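Local coordinates for putative exported protein (Bacteroides fragilis, PDB 4RAA) that is of unknown function but folds as a six-bladed beta-propeller of the YWTD superfamily and is probably exported from the cytoplasm, at residues G44-L49 against L53-S58; S61-F66 against I101-I106; F72-G77 against T117-L122. All coordinates share one frame; numbering follows the deposited sequence.

Contact 1: residues G44-L49 against L53-S58; sequences GLIREL and LLILDS
A classic beta bulge sets Gly44 and Leu45 opposite Leu56, and from it strand 45-49 runs antiparallel to strand 53-57, their axes 4.7 Å apart at closest and their directions 161° apart. At the bulge Gly44 N reaches Leu56 O at 2.9 Å by a bent bond (132° at the hydrogen), whereas Leu56 N returns a nearly straight one to Leu45 O at 3.0 Å. Arg47 and Leu54 form the next hydrogen-bonded pair: Leu54 N to Arg47 O is 2.8 Å, and Arg47 N in turn donates to Leu54 O at 3.0 Å. This hairpin is the inner part of a propeller blade, with strand 45-49 at the edge of the blade nearest the middle of the molecule. Ile46, Glu48, Leu53 and Ile55 occupy one face. There Ile46 and Ile55 run alongside each other in the same direction: with CG1 of Ile46 anti to its backbone N (chi1 -168°), CD1 comes within 3.8 Å of Ile55 CG1. Glu48 instead forms a salt bridge with Lys68. Leu45, Arg47, Leu54 and Leu56 point to the other face, where Leu45 and Leu56 pack on Phe92 of strand 85-94. Leu49 slants over Leu54, its CD2 3.8 Å from Leu54 CD1, and both leucines touch Ile101. The Arg47 side chain turns off from the partner strand, one face of its guanidinium carrying Leu45 CD1 near the rim.

Contact 2: residues S61-F66 against I101-I106; sequences SNLYVF and IAAIDI
Leu63 faces Ile101 and Ala103 across the interface between two successive blades of the beta-propeller, strand 62-66 belonging to one and strand 101-105 to the next. The backbones are well separated, Leu63 CA and Ala103 CA standing 8.5 Å apart, and the contact is made by methyl groups. Segment 61-66 starts at Ser61, which shares a G1 beta bulge with Asn62 opposite Asp57 and makes a separate polar tie to the neighbouring blade, from its OG to Leu89 N. Leu63 then points at the second strand. Its CG stands anti to the backbone N (chi1 -179°), which carries CD2 forward to 4.3 Å from the CB of Ala103. Tyr64 leaves by the other face of its sheet, where its OH bonds Leu39 O. Val65 is again on the Leu63 side but stops short of segment 101-106, packing instead on Ile76 and Phe119. Phe66 follows Tyr64 to the far face and lies on Leu32. The three residues that touch are buried and apolar, so between these segments the contact is hydrophobic packing. CD2 of Leu63 meets both partners at once: Ile101 CG2 lies 4.4 Å from it, and that methyl carbon is 5.6 Å from the Ala103 CB.

Contact 3: residues F72-G77 against T117-L122; sequences FVNQIG and TDFSFL
Ile76 and Phe119 make the close part of this contact: the two side chains slant across one another, and Ile76 CD1 approaches Phe119 CD1 to 3.9 Å. Phe119 sits in the loop before strand 121-122, and its ring, with CG anti to the carbonyl carbon (chi1 -47°), extends from one propeller blade toward the outermost strand of the blade before it. Val65 and Ile101 touch the same phenyl group, extending the apolar packing around Ile76. Along its CD2-CE2 side the ring is met more loosely. Asn74 CB lies 4.3 Å from Phe119 CD2, and Val73 CG1 is 4.4 Å from Phe119 CE2, both oblique. Opposite these three carbons, Thr117 O stands 4.0 Å over the other face of the Phe119 ring. Val73 and Asn74 form a classic beta bulge opposite Val65, and Val73 is exposed to solvent. The outward part of the loop holds itself together. Asp118 OD1 accepts the backbone N of Ser120 at 3.1 Å, an Asx turn, and also Ser120 OG at 2.7 Å, both from the same face of the carboxylate. Polar bonding thus shapes the loop from within; its attachment to segment 72-77 is hydrophobic packing, with little of the directionality of a hydrogen bond.

The three contacts step outward from the propeller's middle, their centres about 10, 14 and 22 Å from the centre of the chain. Contact 1 lies within one blade, whereas contacts 2 and 3 join that blade to the next. Neighbouring strands tie them together: Leu53 N to Phe66 O at 2.7 Å is a probable hydrogen bond linking contacts 1 and 2, whose centres are about 8 Å apart, and Val65 N to Asn74 O at 2.8 Å does the same for contacts 2 and 3, about 10 Å apart. Ile101 extends the interblade packing, since Leu54 CD2 meets its CD1 at 3.8 Å and Phe119 also touches it. Contacts 1 and 3, with centres about 13 Å apart, do not touch.

Contact 1: residues G44-L49 against L53-S58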
loop_
_atom_site.group_PDB
_atom_site.type_symbol
_atom_site.label_atom_id
_atom_site.label_comp_id
_atom_site.label_asym_id
_atom_site.label_seq_id
_atom_site.Cartn_x
_atom_site.Cartn_y
_atom_site.Cartn_z
ATOM N N GLY A 44 -19.146 -18.481 -3.593
ATOM C CA GLY A 44 -18.436 -18.540 -2.317
ATOM C C GLY A 44 -18.894 -17.536 -1.282
ATOM O O GLY A 44 -19.164 -17.914 -0.145
ATOM N N LEU A 45 -18.976 -16.266 -1.684
ATOM C CA LEU A 45 -19.348 -15.160 -0.796
ATOM C C LEU A 45 -20.256 -14.183 -1.535
ATOM O O LEU A 45 -20.090 -13.994 -2.739
ATOM C CB LEU A 45 -18.063 -14.467 -0.328
ATOM C CG LEU A 45 -18.076 -13.200 0.542
ATOM C CD1 LEU A 45 -18.801 -13.389 1.876
ATOM C CD2 LEU A 45 -16.641 -12.733 0.780
ATOM N N ILE A 46 -21.199 -13.568 -0.818
ATOM C CA ILE A 46 -22.142 -12.602 -1.401
ATOM C C ILE A 46 -22.435 -11.424 -0.453
ATOM O O ILE A 46 -22.608 -11.633 0.736
ATOM C CB ILE A 46 -23.438 -13.310 -1.869
ATOM C CG1 ILE A 46 -24.303 -12.383 -2.734
ATOM C CG2 ILE A 46 -24.242 -13.866 -0.695
ATOM C CD1 ILE A 46 -25.448 -13.100 -3.417
ATOM N N ARG A 47 -22.470 -10.202 -1.006
ATOM C CA ARG A 47 -22.724 -8.960 -0.267
ATOM C C ARG A 47 -23.600 -8.005 -1.079
ATOM O O ARG A 47 -23.462 -7.941 -2.298
ATOM C CB ARG A 47 -21.404 -8.224 0.035
ATOM C CG ARG A 47 -20.371 -8.969 0.877
ATOM C CD ARG A 47 -20.867 -9.269 2.280
ATOM N NE ARG A 47 -19.832 -9.868 3.135
ATOM C CZ ARG A 47 -20.039 -10.528 4.290
ATOM N NH1 ARG A 47 -21.274 -10.758 4.767
ATOM N NH2 ARG A 47 -18.987 -11.002 4.976
ATOM N N GLU A 48 -24.481 -7.264 -0.393
ATOM C CA GLU A 48 -25.323 -6.236 -1.024
ATOM C C GLU A 48 -24.503 -4.960 -1.185
ATOM O O GLU A 48 -23.615 -4.695 -0.384
ATOM C CB GLU A 48 -26.553 -5.870 -0.171
ATOM C CG GLU A 48 -27.563 -6.973 0.121
ATOM C CD GLU A 48 -28.849 -6.431 0.762
ATOM O OE1 GLU A 48 -29.566 -5.635 0.112
ATOM O OE2 GLU A 48 -29.167 -6.815 1.909
ATOM N N LEU A 49 -24.822 -4.167 -2.206
ATOM C CA LEU A 49 -24.177 -2.861 -2.451
ATOM C C LEU A 49 -25.066 -2.076 -3.409
ATOM O O LEU A 49 -25.080 -2.369 -4.614
ATOM C CB LEU A 49 -22.765 -3.024 -3.023
ATOM C CG LEU A 49 -22.009 -1.741 -3.403
ATOM C CD1 LEU A 49 -21.836 -0.833 -2.191
ATOM C CD2 LEU A 49 -20.671 -2.079 -4.042
ATOM N N LEU A 53 -25.632 -7.168 -6.311
ATOM C CA LEU A 53 -25.124 -8.320 -5.594
ATOM C C LEU A 53 -23.664 -8.549 -5.971
ATOM O O LEU A 53 -23.369 -8.906 -7.121
ATOM C CB LEU A 53 -25.923 -9.571 -5.979
ATOM C CG LEU A 53 -27.434 -9.552 -5.782
ATOM C CD1 LEU A 53 -28.004 -10.866 -6.297
ATOM C CD2 LEU A 53 -27.819 -9.308 -4.325
ATOM N N LEU A 54 -22.756 -8.328 -5.020
ATOM C CA LEU A 54 -21.336 -8.631 -5.225
ATOM C C LEU A 54 -21.173 -10.126 -4.943
ATOM O O LEU A 54 -21.469 -10.560 -3.833
ATOM C CB LEU A 54 -20.427 -7.784 -4.320
ATOM C CG LEU A 54 -20.021 -6.399 -4.840
ATOM C CD1 LEU A 54 -21.192 -5.588 -5.373
ATOM C CD2 LEU A 54 -19.276 -5.635 -3.752
ATOM N N ILE A 55 -20.739 -10.900 -5.943
ATOM C CA ILE A 55 -20.549 -12.357 -5.827
ATOM C C ILE A 55 -19.106 -12.720 -6.141
ATOM O O ILE A 55 -18.596 -12.325 -7.188
ATOM C CB ILE A 55 -21.492 -13.132 -6.787
ATOM C CG1 ILE A 55 -22.946 -12.976 -6.315
ATOM C CG2 ILE A 55 -21.119 -14.623 -6.876
ATOM C CD1 ILE A 55 -23.995 -13.542 -7.248
ATOM N N LEU A 56 -18.486 -13.500 -5.248
ATOM C CA LEU A 56 -17.136 -14.034 -5.426
ATOM C C LEU A 56 -17.216 -15.523 -5.753
ATOM O O LEU A 56 -17.831 -16.283 -5.014
ATOM C CB LEU A 56 -16.313 -13.853 -4.160
ATOM C CG LEU A 56 -14.921 -14.490 -4.069
ATOM C CD1 LEU A 56 -14.035 -14.096 -5.239
ATOM C CD2 LEU A 56 -14.291 -14.084 -2.748
ATOM N N ASP A 57 -16.593 -15.917 -6.859
ATOM C CA ASP A 57 -16.508 -17.305 -7.295
ATOM C C ASP A 57 -15.137 -17.773 -6.824
ATOM O O ASP A 57 -14.186 -17.776 -7.596
ATOM C CB ASP A 57 -16.682 -17.382 -8.826
ATOM C CG ASP A 57 -16.500 -18.788 -9.397
ATOM O OD1 ASP A 57 -16.299 -19.750 -8.631
ATOM O OD2 ASP A 57 -16.568 -18.929 -10.640
ATOM N N SER A 58 -15.048 -18.188 -5.557
ATOM C CA SER A 58 -13.765 -18.638 -4.954
ATOM C C SER A 58 -13.158 -19.929 -5.553
ATOM O O SER A 58 -12.016 -20.275 -5.231
ATOM C CB SER A 58 -13.873 -18.725 -3.422
ATOM O OG SER A 58 -15.025 -19.443 -3.027
#

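Contact 2: residues S61-F66 against I101-I106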
loop_
_atom_site.group_PDB
_atom_site.type_symbol
_atom_site.label_atom_id
_atom_site.label_comp_id
_atom_site.label_asym_id
_atom_site.label_seq_id
_atom_site.Cartn_x
_atom_site.Cartn_y
_atom_site.Cartn_z
ATOM N N SER A 61 -11.895 -17.865 -8.739
ATOM C CA SER A 61 -11.379 -16.574 -8.259
ATOM C C SER A 61 -11.732 -15.350 -9.110
ATOM O O SER A 61 -10.871 -14.528 -9.386
ATOM C CB SER A 61 -9.865 -16.636 -8.024
ATOM O OG SER A 61 -9.399 -15.412 -7.461
ATOM N N ASN A 62 -13.000 -15.247 -9.501
ATOM C CA ASN A 62 -13.544 -14.106 -10.253
ATOM C C ASN A 62 -14.511 -13.368 -9.336
ATOM O O ASN A 62 -15.310 -14.008 -8.656
ATOM C CB ASN A 62 -14.305 -14.594 -11.489
ATOM C CG ASN A 62 -13.409 -15.298 -12.490
ATOM O OD1 ASN A 62 -12.392 -14.754 -12.909
ATOM N ND2 ASN A 62 -13.790 -16.498 -12.898
ATOM N N LEU A 63 -14.435 -12.038 -9.306
ATOM C CA LEU A 63 -15.335 -11.215 -8.498
ATOM C C LEU A 63 -16.310 -10.577 -9.473
ATOM O O LEU A 63 -15.882 -9.819 -10.338
ATOM C CB LEU A 63 -14.544 -10.156 -7.722
ATOM C CG LEU A 63 -15.297 -9.205 -6.790
ATOM C CD1 LEU A 63 -16.060 -9.973 -5.726
ATOM C CD2 LEU A 63 -14.339 -8.221 -6.124
ATOM N N TYR A 64 -17.602 -10.889 -9.341
ATOM C CA TYR A 64 -18.653 -10.379 -10.234
ATOM C C TYR A 64 -19.657 -9.457 -9.567
ATOM O O TYR A 64 -19.822 -9.494 -8.343
ATOM C CB TYR A 64 -19.462 -11.537 -10.794
ATOM C CG TYR A 64 -18.713 -12.475 -11.680
ATOM C CD1 TYR A 64 -18.122 -12.023 -12.857
ATOM C CD2 TYR A 64 -18.676 -13.842 -11.407
ATOM C CE1 TYR A 64 -17.455 -12.898 -13.709
ATOM C CE2 TYR A 64 -18.028 -14.729 -12.264
ATOM C CZ TYR A 64 -17.415 -14.251 -13.405
ATOM O OH TYR A 64 -16.773 -15.131 -14.236
ATOM N N VAL A 65 -20.325 -8.640 -10.391
ATOM C CA VAL A 65 -21.425 -7.778 -9.946
ATOM C C VAL A 65 -22.661 -8.175 -10.749
ATOM O O VAL A 65 -22.648 -8.169 -11.986
ATOM C CB VAL A 65 -21.150 -6.274 -10.119
ATOM C CG1 VAL A 65 -22.316 -5.447 -9.574
ATOM C CG2 VAL A 65 -19.862 -5.888 -9.398
ATOM N N PHE A 66 -23.698 -8.568 -10.017
ATOM C CA PHE A 66 -24.998 -8.894 -10.554
ATOM C C PHE A 66 -26.011 -7.912 -9.975
ATOM O O PHE A 66 -25.759 -7.237 -8.970
ATOM C CB PHE A 66 -25.393 -10.323 -10.204
ATOM C CG PHE A 66 -24.700 -11.364 -11.025
ATOM C CD1 PHE A 66 -23.442 -11.836 -10.665
ATOM C CD2 PHE A 66 -25.318 -11.901 -12.158
ATOM C CE1 PHE A 66 -22.809 -12.822 -11.417
ATOM C CE2 PHE A 66 -24.694 -12.892 -12.915
ATOM C CZ PHE A 66 -23.434 -13.351 -12.545
ATOM N N ILE A 101 -13.991 -1.086 -2.751
ATOM C CA ILE A 101 -14.171 -2.531 -2.577
ATOM C C ILE A 101 -12.741 -3.103 -2.558
ATOM O O ILE A 101 -12.010 -2.974 -3.539
ATOM C CB ILE A 101 -14.990 -3.183 -3.716
ATOM C CG1 ILE A 101 -16.416 -2.630 -3.739
ATOM C CG2 ILE A 101 -15.015 -4.707 -3.552
ATOM C CD1 ILE A 101 -17.120 -2.855 -5.055
ATOM N N ALA A 102 -12.366 -3.733 -1.445
ATOM C CA ALA A 102 -11.026 -4.273 -1.223
ATOM C C ALA A 102 -11.067 -5.791 -1.239
ATOM O O ALA A 102 -11.636 -6.388 -0.325
ATOM C CB ALA A 102 -10.487 -3.781 0.115
ATOM N N ALA A 103 -10.475 -6.402 -2.268
ATOM C CA ALA A 103 -10.403 -7.861 -2.394
ATOM C C ALA A 103 -9.004 -8.352 -1.978
ATOM O O ALA A 103 -7.990 -7.713 -2.311
ATOM C CB ALA A 103 -10.711 -8.274 -3.815
ATOM N N ILE A 104 -8.972 -9.491 -1.269
ATOM C CA ILE A 104 -7.750 -10.128 -0.750
ATOM C C ILE A 104 -7.332 -11.315 -1.627
ATOM O O ILE A 104 -8.027 -12.332 -1.667
ATOM C CB ILE A 104 -7.945 -10.625 0.709
ATOM C CG1 ILE A 104 -8.274 -9.443 1.633
ATOM C CG2 ILE A 104 -6.695 -11.367 1.219
ATOM C CD1 ILE A 104 -8.653 -9.832 3.045
ATOM N N ASP A 105 -6.170 -11.181 -2.271
ATOM C CA ASP A 105 -5.578 -12.214 -3.111
ATOM C C ASP A 105 -4.523 -12.963 -2.282
ATOM O O ASP A 105 -3.415 -12.449 -2.084
ATOM C CB ASP A 105 -4.957 -11.564 -4.364
ATOM C CG ASP A 105 -4.420 -12.576 -5.379
ATOM O OD1 ASP A 105 -4.538 -13.806 -5.189
ATOM O OD2 ASP A 105 -3.881 -12.128 -6.409
ATOM N N ILE A 106 -4.881 -14.159 -1.786
ATOM C CA ILE A 106 -3.953 -15.024 -1.006
ATOM C C ILE A 106 -2.846 -15.706 -1.834
ATOM O O ILE A 106 -1.871 -16.193 -1.269
ATOM C CB ILE A 106 -4.670 -16.097 -0.136
ATOM C CG1 ILE A 106 -5.556 -17.063 -0.977
ATOM C CG2 ILE A 106 -5.467 -15.413 0.953
ATOM C CD1 ILE A 106 -6.063 -18.286 -0.225
#

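Contact 3: residues F72-G77 against T117-L122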
loop_
_atom_site.group_PDB
_atom_site.type_symbol
_atom_site.label_atom_id
_atom_site.label_comp_id
_atom_site.label_asym_id
_atom_site.label_seq_id
_atom_site.Cartn_x
_atom_site.Cartn_y
_atom_site.Cartn_z
ATOM N N PHE A 72 -26.317 -9.552 -15.189
ATOM C CA PHE A 72 -24.900 -9.294 -15.001
ATOM C C PHE A 72 -24.638 -7.815 -15.294
ATOM O O PHE A 72 -25.052 -7.315 -16.345
ATOM C CB PHE A 72 -24.066 -10.184 -15.925
ATOM C CG PHE A 72 -22.580 -9.940 -15.833
ATOM C CD1 PHE A 72 -21.908 -10.103 -14.620
ATOM C CD2 PHE A 72 -21.842 -9.579 -16.962
ATOM C CE1 PHE A 72 -20.537 -9.884 -14.523
ATOM C CE2 PHE A 72 -20.471 -9.367 -16.872
ATOM C CZ PHE A 72 -19.818 -9.521 -15.651
ATOM N N VAL A 73 -23.953 -7.133 -14.372
ATOM C CA VAL A 73 -23.623 -5.707 -14.502
ATOM C C VAL A 73 -22.207 -5.568 -15.034
ATOM O O VAL A 73 -22.007 -4.927 -16.060
ATOM C CB VAL A 73 -23.735 -4.932 -13.158
ATOM C CG1 VAL A 73 -23.349 -3.452 -13.325
ATOM C CG2 VAL A 73 -25.145 -5.057 -12.585
ATOM N N ASN A 74 -21.232 -6.135 -14.318
ATOM C CA ASN A 74 -19.809 -6.029 -14.683
ATOM C C ASN A 74 -18.916 -6.901 -13.783
ATOM O O ASN A 74 -19.363 -7.326 -12.713
ATOM C CB ASN A 74 -19.342 -4.555 -14.554
ATOM C CG ASN A 74 -18.068 -4.259 -15.325
ATOM O OD1 ASN A 74 -17.612 -5.060 -16.147
ATOM N ND2 ASN A 74 -17.486 -3.092 -15.069
ATOM N N GLN A 75 -17.688 -7.193 -14.232
ATOM C CA GLN A 75 -16.679 -7.899 -13.414
ATOM C C GLN A 75 -15.795 -6.855 -12.732
ATOM O O GLN A 75 -15.465 -5.835 -13.341
ATOM C CB GLN A 75 -15.794 -8.844 -14.242
ATOM C CG GLN A 75 -14.852 -9.676 -13.359
ATOM C CD GLN A 75 -14.058 -10.746 -14.073
ATOM O OE1 GLN A 75 -14.257 -11.008 -15.265
ATOM N NE2 GLN A 75 -13.161 -11.399 -13.333
ATOM N N ILE A 76 -15.400 -7.134 -11.485
ATOM C CA ILE A 76 -14.515 -6.256 -10.704
ATOM C C ILE A 76 -13.102 -6.765 -10.937
ATOM O O ILE A 76 -12.724 -7.800 -10.393
ATOM C CB ILE A 76 -14.867 -6.235 -9.190
ATOM C CG1 ILE A 76 -16.351 -5.848 -9.012
ATOM C CG2 ILE A 76 -13.932 -5.280 -8.432
ATOM C CD1 ILE A 76 -16.794 -5.547 -7.597
ATOM N N GLY A 77 -12.327 -6.027 -11.736
ATOM C CA GLY A 77 -10.962 -6.410 -12.097
ATOM C C GLY A 77 -10.990 -7.602 -13.023
ATOM O O GLY A 77 -11.971 -7.809 -13.738
ATOM N N THR A 117 -18.323 2.583 -6.708
ATOM C CA THR A 117 -19.321 3.116 -7.649
ATOM C C THR A 117 -19.128 2.570 -9.076
ATOM O O THR A 117 -20.017 1.880 -9.573
ATOM C CB THR A 117 -19.302 4.674 -7.658
ATOM O OG1 THR A 117 -19.352 5.156 -6.312
ATOM C CG2 THR A 117 -20.467 5.273 -8.464
ATOM N N ASP A 118 -17.984 2.863 -9.717
ATOM C CA ASP A 118 -17.718 2.447 -11.135
ATOM C C ASP A 118 -16.918 1.147 -11.370
ATOM O O ASP A 118 -16.743 0.745 -12.512
ATOM C CB ASP A 118 -17.162 3.626 -11.983
ATOM C CG ASP A 118 -15.758 4.078 -11.587
ATOM O OD1 ASP A 118 -14.932 3.264 -11.128
ATOM O OD2 ASP A 118 -15.463 5.275 -11.785
ATOM N N PHE A 119 -16.417 0.529 -10.299
ATOM C CA PHE A 119 -15.667 -0.771 -10.328
ATOM C C PHE A 119 -14.256 -0.785 -10.959
ATOM O O PHE A 119 -13.656 -1.866 -11.094
ATOM C CB PHE A 119 -16.537 -1.927 -10.874
ATOM C CG PHE A 119 -17.913 -1.989 -10.264
ATOM C CD1 PHE A 119 -18.075 -2.053 -8.871
ATOM C CD2 PHE A 119 -19.059 -2.001 -11.073
ATOM C CE1 PHE A 119 -19.346 -2.104 -8.301
ATOM C CE2 PHE A 119 -20.334 -2.059 -10.507
ATOM C CZ PHE A 119 -20.479 -2.114 -9.121
ATOM N N SER A 120 -13.719 0.397 -11.293
ATOM C CA SER A 120 -12.378 0.516 -11.866
ATOM C C SER A 120 -11.340 0.343 -10.752
ATOM O O SER A 120 -11.642 0.528 -9.569
ATOM C CB SER A 120 -12.185 1.863 -12.573
ATOM O OG SER A 120 -12.343 2.958 -11.677
ATOM N N PHE A 121 -10.122 -0.014 -11.149
ATOM C CA PHE A 121 -9.018 -0.251 -10.212
ATOM C C PHE A 121 -8.459 1.079 -9.674
ATOM O O PHE A 121 -8.258 2.022 -10.439
ATOM C CB PHE A 121 -7.939 -1.105 -10.906
ATOM C CG PHE A 121 -6.729 -1.374 -10.066
ATOM C CD1 PHE A 121 -6.851 -2.000 -8.828
ATOM C CD2 PHE A 121 -5.451 -1.042 -10.530
ATOM C CE1 PHE A 121 -5.724 -2.240 -8.038
ATOM C CE2 PHE A 121 -4.323 -1.294 -9.755
ATOM C CZ PHE A 121 -4.457 -1.892 -8.508
ATOM N N LEU A 122 -8.245 1.140 -8.354
ATOM C CA LEU A 122 -7.693 2.312 -7.656
ATOM C C LEU A 122 -6.214 2.111 -7.324
ATOM O O LEU A 122 -5.372 2.878 -7.794
ATOM C CB LEU A 122 -8.492 2.621 -6.381
ATOM C CG LEU A 122 -9.709 3.536 -6.481
ATOM C CD1 LEU A 122 -10.593 3.213 -7.666
ATOM C CD2 LEU A 122 -10.494 3.471 -5.178
#